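Local coordinates for protein ESSC (Geobacillus thermodenitrificans, PDB 5FWH) that is a component of the bacterial type VII secretion apparatus, seen here as its N-terminal forkhead-associated region, and probably contributes to protein export together with FtsK/SpoIIIE-type ATPase domains, at residues T85-G90 / C163-F168; A114-T119 / L176-S181; F15-T18 / V23-I26; G101-V106 / S186-T191. All coordinates share one frame; numbering follows the deposited sequence.

Contact 1: residues T85-G90 / C163-F168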
loop_
_atom_site.group_PDB
_atom_site.type_symbol
_atom_site.label_atom_id
_atom_site.label_comp_id
_atom_site.label_asym_id
_atom_site.label_seq_id
_atom_site.Cartn_x
_atom_site.Cartn_y
_atom_site.Cartn_z
ATOM N N THR A 85 -8.256 -4.134 8.621
ATOM C CA THR A 85 -8.201 -2.668 8.377
ATOM C C THR A 85 -8.459 -2.347 6.881
ATOM O O THR A 85 -8.009 -3.087 5.910
ATOM C CB THR A 85 -6.836 -2.126 8.889
ATOM O OG1 THR A 85 -6.773 -2.333 10.316
ATOM C CG2 THR A 85 -6.644 -0.656 8.578
ATOM N N ILE A 86 -9.276 -1.314 6.673
ATOM C CA ILE A 86 -9.474 -0.751 5.314
ATOM C C ILE A 86 -8.975 0.665 5.309
ATOM O O ILE A 86 -9.234 1.441 6.274
ATOM C CB ILE A 86 -10.944 -0.656 4.884
ATOM C CG1 ILE A 86 -11.718 -1.923 5.208
ATOM C CG2 ILE A 86 -11.018 -0.290 3.390
ATOM C CD1 ILE A 86 -11.032 -3.204 4.844
ATOM N N ALA A 87 -8.244 1.007 4.257
ATOM C CA ALA A 87 -7.683 2.310 4.172
ATOM C C ALA A 87 -7.978 2.777 2.756
ATOM O O ALA A 87 -8.128 1.948 1.831
ATOM C CB ALA A 87 -6.216 2.211 4.412
ATOM N N TRP A 88 -8.096 4.085 2.598
ATOM C CA TRP A 88 -8.395 4.663 1.336
ATOM C C TRP A 88 -7.357 5.696 1.034
ATOM O O TRP A 88 -7.008 6.497 1.891
ATOM C CB TRP A 88 -9.797 5.218 1.361
ATOM C CG TRP A 88 -10.287 5.744 0.063
ATOM C CD1 TRP A 88 -10.172 5.150 -1.132
ATOM C CD2 TRP A 88 -10.983 6.980 -0.163
ATOM N NE1 TRP A 88 -10.748 5.921 -2.107
ATOM C CE2 TRP A 88 -11.275 7.044 -1.535
ATOM C CE3 TRP A 88 -11.378 8.029 0.657
ATOM C CZ2 TRP A 88 -11.958 8.130 -2.117
ATOM C CZ3 TRP A 88 -12.086 9.088 0.108
ATOM C CH2 TRP A 88 -12.352 9.146 -1.278
ATOM N N SER A 89 -6.880 5.668 -0.207
ATOM C CA SER A 89 -5.909 6.611 -0.759
ATOM C C SER A 89 -6.471 7.979 -1.098
ATOM O O SER A 89 -5.715 8.938 -1.284
ATOM C CB SER A 89 -5.395 6.062 -2.144
ATOM O OG SER A 89 -6.416 6.235 -3.182
ATOM N N GLY A 90 -7.759 8.057 -1.326
ATOM C CA GLY A 90 -8.341 9.266 -1.853
ATOM C C GLY A 90 -8.299 9.188 -3.367
ATOM O O GLY A 90 -7.760 8.240 -3.956
ATOM N N CYS A 163 2.940 -0.624 1.515
ATOM C CA CYS A 163 2.410 -0.373 2.862
ATOM C C CYS A 163 1.170 0.575 2.706
ATOM O O CYS A 163 1.053 1.217 1.697
ATOM C CB CYS A 163 3.506 0.320 3.685
ATOM S SG CYS A 163 4.220 1.681 2.769
ATOM N N PRO A 164 0.305 0.723 3.718
ATOM C CA PRO A 164 -0.747 1.767 3.602
ATOM C C PRO A 164 -0.302 3.074 3.006
ATOM O O PRO A 164 0.648 3.765 3.468
ATOM C CB PRO A 164 -1.250 1.927 5.035
ATOM C CG PRO A 164 -1.227 0.505 5.456
ATOM C CD PRO A 164 0.076 -0.072 4.931
ATOM N N TYR A 165 -0.996 3.326 1.902
ATOM C CA TYR A 165 -0.899 4.525 1.039
ATOM C C TYR A 165 0.300 4.620 0.086
ATOM O O TYR A 165 0.391 5.570 -0.643
ATOM C CB TYR A 165 -1.090 5.808 1.843
ATOM C CG TYR A 165 -2.101 5.740 2.946
ATOM C CD1 TYR A 165 -3.402 5.488 2.676
ATOM C CD2 TYR A 165 -1.717 5.891 4.276
ATOM C CE1 TYR A 165 -4.327 5.394 3.691
ATOM C CE2 TYR A 165 -2.626 5.805 5.305
ATOM C CZ TYR A 165 -3.931 5.549 5.002
ATOM O OH TYR A 165 -4.852 5.425 5.983
HETATM N N MSE A 166 1.219 3.666 0.034
HETATM C CA MSE A 166 2.360 3.814 -0.904
HETATM C C MSE A 166 2.690 2.534 -1.689
HETATM O O MSE A 166 2.406 1.475 -1.220
HETATM C CB MSE A 166 3.500 4.264 0.001
HETATM C CG MSE A 166 3.498 5.761 0.500
HETATM SE SE MSE A 166 5.315 6.016 1.255
HETATM C CE MSE A 166 6.124 6.842 -0.326
ATOM N N GLN A 167 3.315 2.633 -2.852
ATOM C CA GLN A 167 3.869 1.472 -3.576
ATOM C C GLN A 167 5.209 1.770 -4.138
ATOM O O GLN A 167 5.443 2.898 -4.580
ATOM C CB GLN A 167 3.040 1.145 -4.757
ATOM C CG GLN A 167 1.639 0.791 -4.419
ATOM C CD GLN A 167 0.810 0.882 -5.673
ATOM O OE1 GLN A 167 -0.170 1.671 -5.744
ATOM N NE2 GLN A 167 1.255 0.125 -6.716
ATOM N N PHE A 168 6.098 0.765 -4.097
ATOM C CA PHE A 168 7.479 0.844 -4.575
ATOM C C PHE A 168 7.700 -0.274 -5.553
ATOM O O PHE A 168 7.405 -1.432 -5.219
ATOM C CB PHE A 168 8.476 0.675 -3.452
ATOM C CG PHE A 168 8.269 1.634 -2.295
ATOM C CD1 PHE A 168 7.307 1.375 -1.346
ATOM C CD2 PHE A 168 9.070 2.731 -2.152
ATOM C CE1 PHE A 168 7.113 2.207 -0.253
ATOM C CE2 PHE A 168 8.850 3.624 -1.116
ATOM C CZ PHE A 168 7.875 3.342 -0.165
#

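Contact 2: residues A114-T119 / L176-S181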
loop_
_atom_site.group_PDB
_atom_site.type_symbol
_atom_site.label_atom_id
_atom_site.label_comp_id
_atom_site.label_asym_id
_atom_site.label_seq_id
_atom_site.Cartn_x
_atom_site.Cartn_y
_atom_site.Cartn_z
ATOM N N ALA A 114 16.911 9.912 5.778
ATOM C CA ALA A 114 16.254 8.956 4.875
ATOM C C ALA A 114 16.366 9.393 3.444
ATOM O O ALA A 114 16.197 10.574 3.138
ATOM C CB ALA A 114 14.783 8.808 5.234
ATOM N N ASP A 115 16.691 8.459 2.564
ATOM C CA ASP A 115 16.632 8.738 1.102
ATOM C C ASP A 115 15.191 9.030 0.614
ATOM O O ASP A 115 14.964 9.801 -0.328
ATOM C CB ASP A 115 17.235 7.560 0.332
ATOM C CG ASP A 115 18.685 7.267 0.745
ATOM O OD1 ASP A 115 19.567 7.980 0.207
ATOM O OD2 ASP A 115 18.946 6.349 1.592
ATOM N N ILE A 116 14.210 8.346 1.197
ATOM C CA ILE A 116 12.809 8.631 0.953
ATOM C C ILE A 116 12.175 8.805 2.299
ATOM O O ILE A 116 12.178 7.876 3.086
ATOM C CB ILE A 116 12.077 7.514 0.199
ATOM C CG1 ILE A 116 12.753 7.248 -1.169
ATOM C CG2 ILE A 116 10.597 7.862 0.022
ATOM C CD1 ILE A 116 12.071 6.112 -1.907
ATOM N N GLU A 117 11.591 9.989 2.519
ATOM C CA GLU A 117 11.016 10.346 3.836
ATOM C C GLU A 117 9.519 10.099 3.916
ATOM O O GLU A 117 8.742 10.627 3.094
ATOM C CB GLU A 117 11.309 11.790 4.197
ATOM C CG GLU A 117 12.735 11.994 4.707
ATOM C CD GLU A 117 13.003 13.434 5.141
ATOM O OE1 GLU A 117 13.338 14.255 4.247
ATOM O OE2 GLU A 117 12.895 13.725 6.380
ATOM N N THR A 118 9.125 9.315 4.921
ATOM C CA THR A 118 7.745 8.946 5.113
ATOM C C THR A 118 7.517 8.488 6.557
ATOM O O THR A 118 8.381 7.849 7.179
ATOM C CB THR A 118 7.298 7.827 4.127
ATOM O OG1 THR A 118 6.060 7.256 4.543
ATOM C CG2 THR A 118 8.350 6.660 4.016
ATOM N N THR A 119 6.333 8.817 7.055
ATOM C CA THR A 119 5.839 8.286 8.308
ATOM C C THR A 119 5.022 7.029 8.039
ATOM O O THR A 119 4.438 6.514 8.953
ATOM C CB THR A 119 4.933 9.305 9.037
ATOM O OG1 THR A 119 3.683 9.443 8.346
ATOM C CG2 THR A 119 5.601 10.655 9.141
ATOM N N LEU A 176 13.553 3.169 -9.702
ATOM C CA LEU A 176 12.626 2.868 -8.623
ATOM C C LEU A 176 11.437 3.805 -8.680
ATOM O O LEU A 176 11.624 5.025 -8.601
ATOM C CB LEU A 176 13.359 3.007 -7.300
ATOM C CG LEU A 176 12.477 2.883 -6.080
ATOM C CD1 LEU A 176 11.937 1.460 -6.018
ATOM C CD2 LEU A 176 13.285 3.283 -4.870
ATOM N N ALA A 177 10.242 3.242 -8.863
ATOM C CA ALA A 177 9.049 4.033 -8.953
ATOM C C ALA A 177 8.327 3.919 -7.658
ATOM O O ALA A 177 8.221 2.827 -7.066
ATOM C CB ALA A 177 8.165 3.625 -10.097
ATOM N N VAL A 178 7.936 5.069 -7.171
ATOM C CA VAL A 178 7.194 5.215 -5.938
ATOM C C VAL A 178 5.843 5.855 -6.159
ATOM O O VAL A 178 5.818 6.904 -6.751
ATOM C CB VAL A 178 7.987 6.108 -4.982
ATOM C CG1 VAL A 178 7.220 6.272 -3.657
ATOM C CG2 VAL A 178 9.362 5.502 -4.831
ATOM N N THR A 179 4.725 5.247 -5.742
ATOM C CA THR A 179 3.414 5.888 -5.955
ATOM C C THR A 179 2.820 6.125 -4.600
ATOM O O THR A 179 2.972 5.291 -3.720
ATOM C CB THR A 179 2.490 5.061 -6.842
ATOM O OG1 THR A 179 3.197 4.855 -8.056
ATOM C CG2 THR A 179 1.191 5.804 -7.154
ATOM N N SER A 180 2.163 7.263 -4.459
ATOM C CA SER A 180 1.793 7.777 -3.170
ATOM C C SER A 180 0.660 8.735 -3.337
ATOM O O SER A 180 0.620 9.492 -4.284
ATOM C CB SER A 180 2.930 8.584 -2.586
ATOM O OG SER A 180 2.608 9.027 -1.297
ATOM N N SER A 181 -0.206 8.765 -2.349
ATOM C CA SER A 181 -1.219 9.801 -2.259
ATOM C C SER A 181 -0.682 11.128 -1.763
ATOM O O SER A 181 -1.387 12.080 -1.867
ATOM C CB SER A 181 -2.446 9.345 -1.435
ATOM O OG SER A 181 -2.138 8.271 -0.553
#

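Contact 3: residues F15-T18 / V23-I26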
loop_
_atom_site.group_PDB
_atom_site.type_symbol
_atom_site.label_atom_id
_atom_site.label_comp_id
_atom_site.label_asym_id
_atom_site.label_seq_id
_atom_site.Cartn_x
_atom_site.Cartn_y
_atom_site.Cartn_z
ATOM N N PHE A 15 -7.295 -2.834 -4.020
ATOM C CA PHE A 15 -8.423 -2.880 -4.939
ATOM C C PHE A 15 -8.737 -1.495 -5.466
ATOM O O PHE A 15 -8.901 -0.546 -4.683
ATOM C CB PHE A 15 -9.631 -3.384 -4.179
ATOM C CG PHE A 15 -10.883 -3.346 -4.964
ATOM C CD1 PHE A 15 -11.214 -4.412 -5.777
ATOM C CD2 PHE A 15 -11.720 -2.236 -4.935
ATOM C CE1 PHE A 15 -12.365 -4.384 -6.535
ATOM C CE2 PHE A 15 -12.886 -2.209 -5.670
ATOM C CZ PHE A 15 -13.208 -3.278 -6.472
ATOM N N SER A 16 -8.857 -1.380 -6.790
ATOM C CA SER A 16 -9.130 -0.109 -7.475
ATOM C C SER A 16 -10.625 0.215 -7.577
ATOM O O SER A 16 -11.414 -0.623 -7.951
ATOM C CB SER A 16 -8.538 -0.140 -8.900
ATOM O OG SER A 16 -7.127 -0.036 -8.863
ATOM N N LEU A 17 -10.972 1.467 -7.315
ATOM C CA LEU A 17 -12.335 1.965 -7.307
ATOM C C LEU A 17 -12.799 2.666 -8.594
ATOM O O LEU A 17 -13.656 3.532 -8.509
ATOM C CB LEU A 17 -12.485 2.977 -6.157
ATOM C CG LEU A 17 -12.523 2.286 -4.811
ATOM C CD1 LEU A 17 -12.658 3.289 -3.695
ATOM C CD2 LEU A 17 -13.668 1.277 -4.799
ATOM N N THR A 18 -12.218 2.310 -9.742
ATOM C CA THR A 18 -12.643 2.734 -11.110
ATOM C C THR A 18 -13.713 3.841 -11.193
ATOM O O THR A 18 -14.893 3.596 -10.892
ATOM C CB THR A 18 -13.066 1.514 -12.008
ATOM O OG1 THR A 18 -14.439 1.159 -11.794
ATOM C CG2 THR A 18 -12.187 0.271 -11.760
ATOM N N VAL A 23 -20.952 0.913 -5.382
ATOM C CA VAL A 23 -21.095 0.250 -4.082
ATOM C C VAL A 23 -20.449 -1.142 -4.125
ATOM O O VAL A 23 -20.949 -2.040 -4.808
ATOM C CB VAL A 23 -22.571 0.144 -3.644
ATOM C CG1 VAL A 23 -23.477 -0.208 -4.830
ATOM C CG2 VAL A 23 -22.748 -0.828 -2.464
ATOM N N ILE A 24 -19.338 -1.317 -3.396
ATOM C CA ILE A 24 -18.572 -2.551 -3.465
ATOM C C ILE A 24 -18.661 -3.255 -2.161
ATOM O O ILE A 24 -18.984 -2.657 -1.164
ATOM C CB ILE A 24 -17.095 -2.369 -3.896
ATOM C CG1 ILE A 24 -16.212 -1.775 -2.800
ATOM C CG2 ILE A 24 -16.996 -1.539 -5.175
ATOM C CD1 ILE A 24 -15.051 -2.674 -2.458
ATOM N N VAL A 25 -18.360 -4.539 -2.186
ATOM C CA VAL A 25 -18.548 -5.399 -1.041
ATOM C C VAL A 25 -17.322 -6.309 -0.882
ATOM O O VAL A 25 -16.757 -6.899 -1.876
ATOM C CB VAL A 25 -19.875 -6.199 -1.078
ATOM C CG1 VAL A 25 -20.018 -6.957 -2.378
ATOM C CG2 VAL A 25 -19.970 -7.159 0.125
ATOM N N ILE A 26 -16.918 -6.363 0.377
ATOM C CA ILE A 26 -15.852 -7.179 0.836
ATOM C C ILE A 26 -16.542 -8.200 1.627
ATOM O O ILE A 26 -17.231 -7.864 2.629
ATOM C CB ILE A 26 -14.891 -6.422 1.814
ATOM C CG1 ILE A 26 -14.365 -5.159 1.154
ATOM C CG2 ILE A 26 -13.769 -7.347 2.359
ATOM C CD1 ILE A 26 -13.773 -4.169 2.144
#

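Contact 4: residues G101-V106 / S186-T191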
loop_
_atom_site.group_PDB
_atom_site.type_symbol
_atom_site.label_atom_id
_atom_site.label_comp_id
_atom_site.label_asym_id
_atom_site.label_seq_id
_atom_site.Cartn_x
_atom_site.Cartn_y
_atom_site.Cartn_z
ATOM N N GLY A 101 20.939 3.892 -9.987
ATOM C CA GLY A 101 22.085 3.182 -10.519
ATOM C C GLY A 101 23.440 3.467 -9.864
ATOM O O GLY A 101 24.358 2.653 -9.951
ATOM N N GLN A 102 23.572 4.600 -9.204
ATOM C CA GLN A 102 24.775 4.876 -8.445
ATOM C C GLN A 102 24.573 4.732 -6.959
ATOM O O GLN A 102 25.352 5.281 -6.229
ATOM C CB GLN A 102 25.252 6.303 -8.723
ATOM C CG GLN A 102 25.267 6.664 -10.182
ATOM C CD GLN A 102 26.585 6.368 -10.835
ATOM O OE1 GLN A 102 27.244 7.279 -11.340
ATOM N NE2 GLN A 102 26.983 5.102 -10.834
ATOM N N GLN A 103 23.543 4.019 -6.514
ATOM C CA GLN A 103 23.308 3.768 -5.094
ATOM C C GLN A 103 23.476 2.283 -4.805
ATOM O O GLN A 103 23.052 1.451 -5.585
ATOM C CB GLN A 103 21.866 4.097 -4.726
ATOM C CG GLN A 103 21.376 5.503 -5.040
ATOM C CD GLN A 103 21.692 6.532 -3.972
ATOM O OE1 GLN A 103 22.241 7.589 -4.269
ATOM N NE2 GLN A 103 21.340 6.239 -2.733
ATOM N N SER A 104 24.059 1.954 -3.666
ATOM C CA SER A 104 24.011 0.582 -3.138
ATOM C C SER A 104 23.018 0.410 -1.953
ATOM O O SER A 104 22.833 -0.708 -1.459
ATOM C CB SER A 104 25.399 0.177 -2.715
ATOM O OG SER A 104 25.885 1.148 -1.801
ATOM N N GLU A 105 22.397 1.514 -1.496
ATOM C CA GLU A 105 21.481 1.466 -0.333
ATOM C C GLU A 105 20.450 2.578 -0.418
ATOM O O GLU A 105 20.796 3.682 -0.798
ATOM C CB GLU A 105 22.286 1.602 0.957
ATOM C CG GLU A 105 21.482 1.784 2.235
ATOM C CD GLU A 105 21.169 0.477 2.942
ATOM O OE1 GLU A 105 22.077 -0.098 3.611
ATOM O OE2 GLU A 105 20.010 0.008 2.848
ATOM N N VAL A 106 19.172 2.258 -0.148
ATOM C CA VAL A 106 18.053 3.243 -0.070
ATOM C C VAL A 106 17.322 3.008 1.264
ATOM O O VAL A 106 16.813 1.900 1.511
ATOM C CB VAL A 106 17.097 3.136 -1.277
ATOM C CG1 VAL A 106 15.962 4.150 -1.200
ATOM C CG2 VAL A 106 17.841 3.427 -2.541
ATOM N N SER A 186 12.316 13.174 -1.121
ATOM C CA SER A 186 13.444 12.340 -1.458
ATOM C C SER A 186 14.710 13.115 -1.721
ATOM O O SER A 186 14.702 14.119 -2.387
ATOM C CB SER A 186 13.137 11.464 -2.713
ATOM O OG SER A 186 14.084 10.373 -2.761
ATOM N N SER A 187 15.825 12.572 -1.280
ATOM C CA SER A 187 17.130 13.079 -1.712
ATOM C C SER A 187 17.645 12.354 -2.945
ATOM O O SER A 187 18.769 12.557 -3.305
ATOM C CB SER A 187 18.114 12.930 -0.568
ATOM O OG SER A 187 18.274 11.579 -0.280
ATOM N N LEU A 188 16.847 11.498 -3.583
ATOM C CA LEU A 188 17.313 10.723 -4.745
ATOM C C LEU A 188 17.206 11.539 -6.026
ATOM O O LEU A 188 16.494 12.512 -6.061
ATOM C CB LEU A 188 16.508 9.432 -4.904
ATOM C CG LEU A 188 16.705 8.404 -3.765
ATOM C CD1 LEU A 188 15.602 7.371 -3.759
ATOM C CD2 LEU A 188 18.048 7.722 -3.840
ATOM N N THR A 189 17.877 11.086 -7.083
ATOM C CA THR A 189 17.758 11.670 -8.445
ATOM C C THR A 189 16.454 11.395 -9.195
ATOM O O THR A 189 16.261 10.299 -9.744
ATOM C CB THR A 189 18.816 11.098 -9.426
ATOM O OG1 THR A 189 20.092 11.004 -8.818
ATOM C CG2 THR A 189 18.905 11.960 -10.720
ATOM N N GLU A 190 15.610 12.408 -9.337
ATOM C CA GLU A 190 14.434 12.261 -10.168
ATOM C C GLU A 190 14.844 12.093 -11.636
ATOM O O GLU A 190 15.725 12.755 -12.079
ATOM C CB GLU A 190 13.471 13.437 -10.002
ATOM C CG GLU A 190 12.157 13.087 -9.309
ATOM C CD GLU A 190 11.503 14.308 -8.649
ATOM O OE1 GLU A 190 11.801 15.451 -9.096
ATOM O OE2 GLU A 190 10.721 14.134 -7.677
ATOM N N THR A 191 14.229 11.153 -12.345
ATOM C CA THR A 191 14.455 10.973 -13.789
ATOM C C THR A 191 13.398 11.644 -14.661
ATOM O O THR A 191 13.495 11.563 -15.911
ATOM C CB THR A 191 14.455 9.483 -14.178
ATOM O OG1 THR A 191 13.104 9.009 -14.315
ATOM C CG2 THR A 191 15.156 8.676 -13.145
#

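Contact 1: residues T85-G90 / C163-F168
The Tyr165 ring meets Ala87, Trp88 and Ser89 obliquely, while Pro164 CB of its own segment lies 4.0 Å above one ring face, offset toward the rim. Tyr165 CE1 lies 3.8 Å from Ala87 CB across the contact. Tyr165 CE1 is also 3.4 Å from Trp88 O. The ring also passes Ser89 CA, with Tyr165 CD1 4.4 Å away. Trp88 sets its CB away from the Tyr165 segment, and its indole takes Gly90 N on one face, 3.5 Å above the plane and offset toward the rim. Its NE1 is hydrogen-bonded to Ser2 OG.

Tyr165 reaches over because CG stands beside the backbone N, anti to the carbonyl carbon (chi1 -37°), which carries the ring out from its turn toward strand 84-88. Tyr165 contributes 64 of the 143 Å² buried, every close contact across the pair involves its ring, and the distances indicate van der Waals packing. The Tyr165 side chain also touches Ser74 and, through CB, Ser181.

Tyr165 and Pro164 occupy the two central positions of a type II beta turn from Cys163 to Met166. The turn closes the beta hairpin of strands 161-163 and 166-170, whose tip packs against a separate four-stranded antiparallel sheet.

Contact 2: residues A114-T119 / L176-S181
Ile116 is fully extended toward Val178: CG1 lies beside the backbone N and anti to the carbonyl carbon (chi1 -59°), and the chain then runs on straight to CD1 (chi2 178°). Val178 answers with the branch that stands anti to its own carbonyl carbon, CG2.

The two methyls, Ile116 CD1 and Val178 CG2, are 4.0 Å apart, and the side chains slide past one another in opposite directions. Leu176, two residues earlier on the same face of its strand, adds a looser touch, with its CD2 4.3 Å from Ile116 CD1. One methyl of Ile116 therefore rests against two residues of the facing strand, and all three residues are buried.

The backbones stay well apart, 9.5 Å from Ile116 CA to Val178 CA. Such a spacing fits two layers of a beta sandwich: strand 116-117 belongs to a six-stranded mixed sheet and strand 175-180 to a seven-stranded antiparallel one. Val184 also touches Ile116, and Phe168 and Met166, a selenomethionine, touch Val178.

With methyl groups alone meeting and 86 Å² buried, the contact is a dispersive and hydrophobic one, having none of the directional preference that a polar bond would impose on the two sheets.

Contact 3: residues F15-T18 / V23-I26
Phe15 and Ile24 meet between the two sheets of a beta sandwich, the kind of fold expected for a forkhead-associated domain. Phe15 lies one residue before the end of strand 11-16, an outermost strand of a four-stranded antiparallel sheet. Ile24 sits in strand 23-27 of a five-stranded mixed sheet. The nearest CA atoms, Leu17 CA and Ile24 CA, are 8.6 Å apart, so side chains span the gap.

The aromatic-aliphatic part of the contact joins Phe15 to Ile24, which approach from opposite directions. Phe15 holds CG anti to its backbone N (chi1 174°), sending the ring across the gap. Ile24 CD1 comes obliquely to the ring, 3.9 Å from Phe15 CE2 and 4.2 Å from Phe15 CD2. CG1 of Ile24 takes the crowded position between backbone N and carbonyl carbon (chi1 74°), which turns the longer branch toward that ring. Ile24 CG2 is 4.2 Å from Phe15 CE2, so both branches meet the ring.

Purely aliphatic packing is lighter, with Ile24 CG2 4.4 Å from Leu17 CD2. Leu4 of strand 3-8 neighbours all three side chains. The interaction is apolar throughout; the backbones pair elsewhere, Phe15 with Leu4 and Ile24 with Ile48.

Leu17 also serves within its own segment: its CD2 lies at the edge of the Phe15 ring, in the ring plane, 3.7 Å from Phe15 CE2.

Contact 4: residues G101-V106 / S186-T191
An ST turn shapes the later segment of this contact, which lies at one end of the sandwich formed by residues beyond about 94. Ser186 OG accepts a hydrogen bond from Leu188 N, at 3.1 Å and with an N-H...O angle of 158°. The same hydroxyl is bonded to Asp115 O, which ties the turn to the segment beside it.

Leu188, just past the turn, carries the contact with both of its methyls. CD2 of Leu188 rests on the Gln103 amide group, 3.8 Å from both Gln103 CD and Gln103 NE2, while Leu188 CD1 is 4.1 Å from Val106 CG1. The leucine crosses both partners at a slant, one methyl to each.

Gln103 can offer its amide there because its chain bends at chi2 (-85°), folding back over its own segment. Gln103 NE2 then donates to Glu105 O at 3.3 Å, a fairly long bond. NE2 approaches nearly along the carbonyl direction, while Glu105 O sits 16° out of the Gln103 amide plane. This bond restrains the amide against which Leu188 packs. Gln103 and Leu188 are both partly exposed, whereas Val106 is buried.

The chain has no helix, so strands and loops surround the contact: Asp115 touches Gln103 and Val106, Val106 pairs with Leu125 of strand 123-128, and Leu188 touches Tyr98 of strand 94-99 and Ile116 of strand 116-117.

How the contacts relate
Contacts 1 and 2 are buried, whereas contacts 3 and 4 are only partly so. Contacts 2 and 3 each join facing sheets, but of different sandwiches: their centres lie about 25 Å apart, on opposite sides of the chain's centre. Contact 1 bridges the two, touching contact 3 through Trp88 and Leu17, and contact 2 through neighbouring strands 166-170 and 175-180. Contacts 2 and 4 share the sheet containing strands 105-109 and 116-117, with contact 2 nested within the loop that contact 4 closes. Chemistry follows place: contacts 2 and 3 are wholly apolar, contact 1 sets a tyrosine against backbone and a methyl, and contact 4, farthest from the centre, sets one leucine against valine and amide.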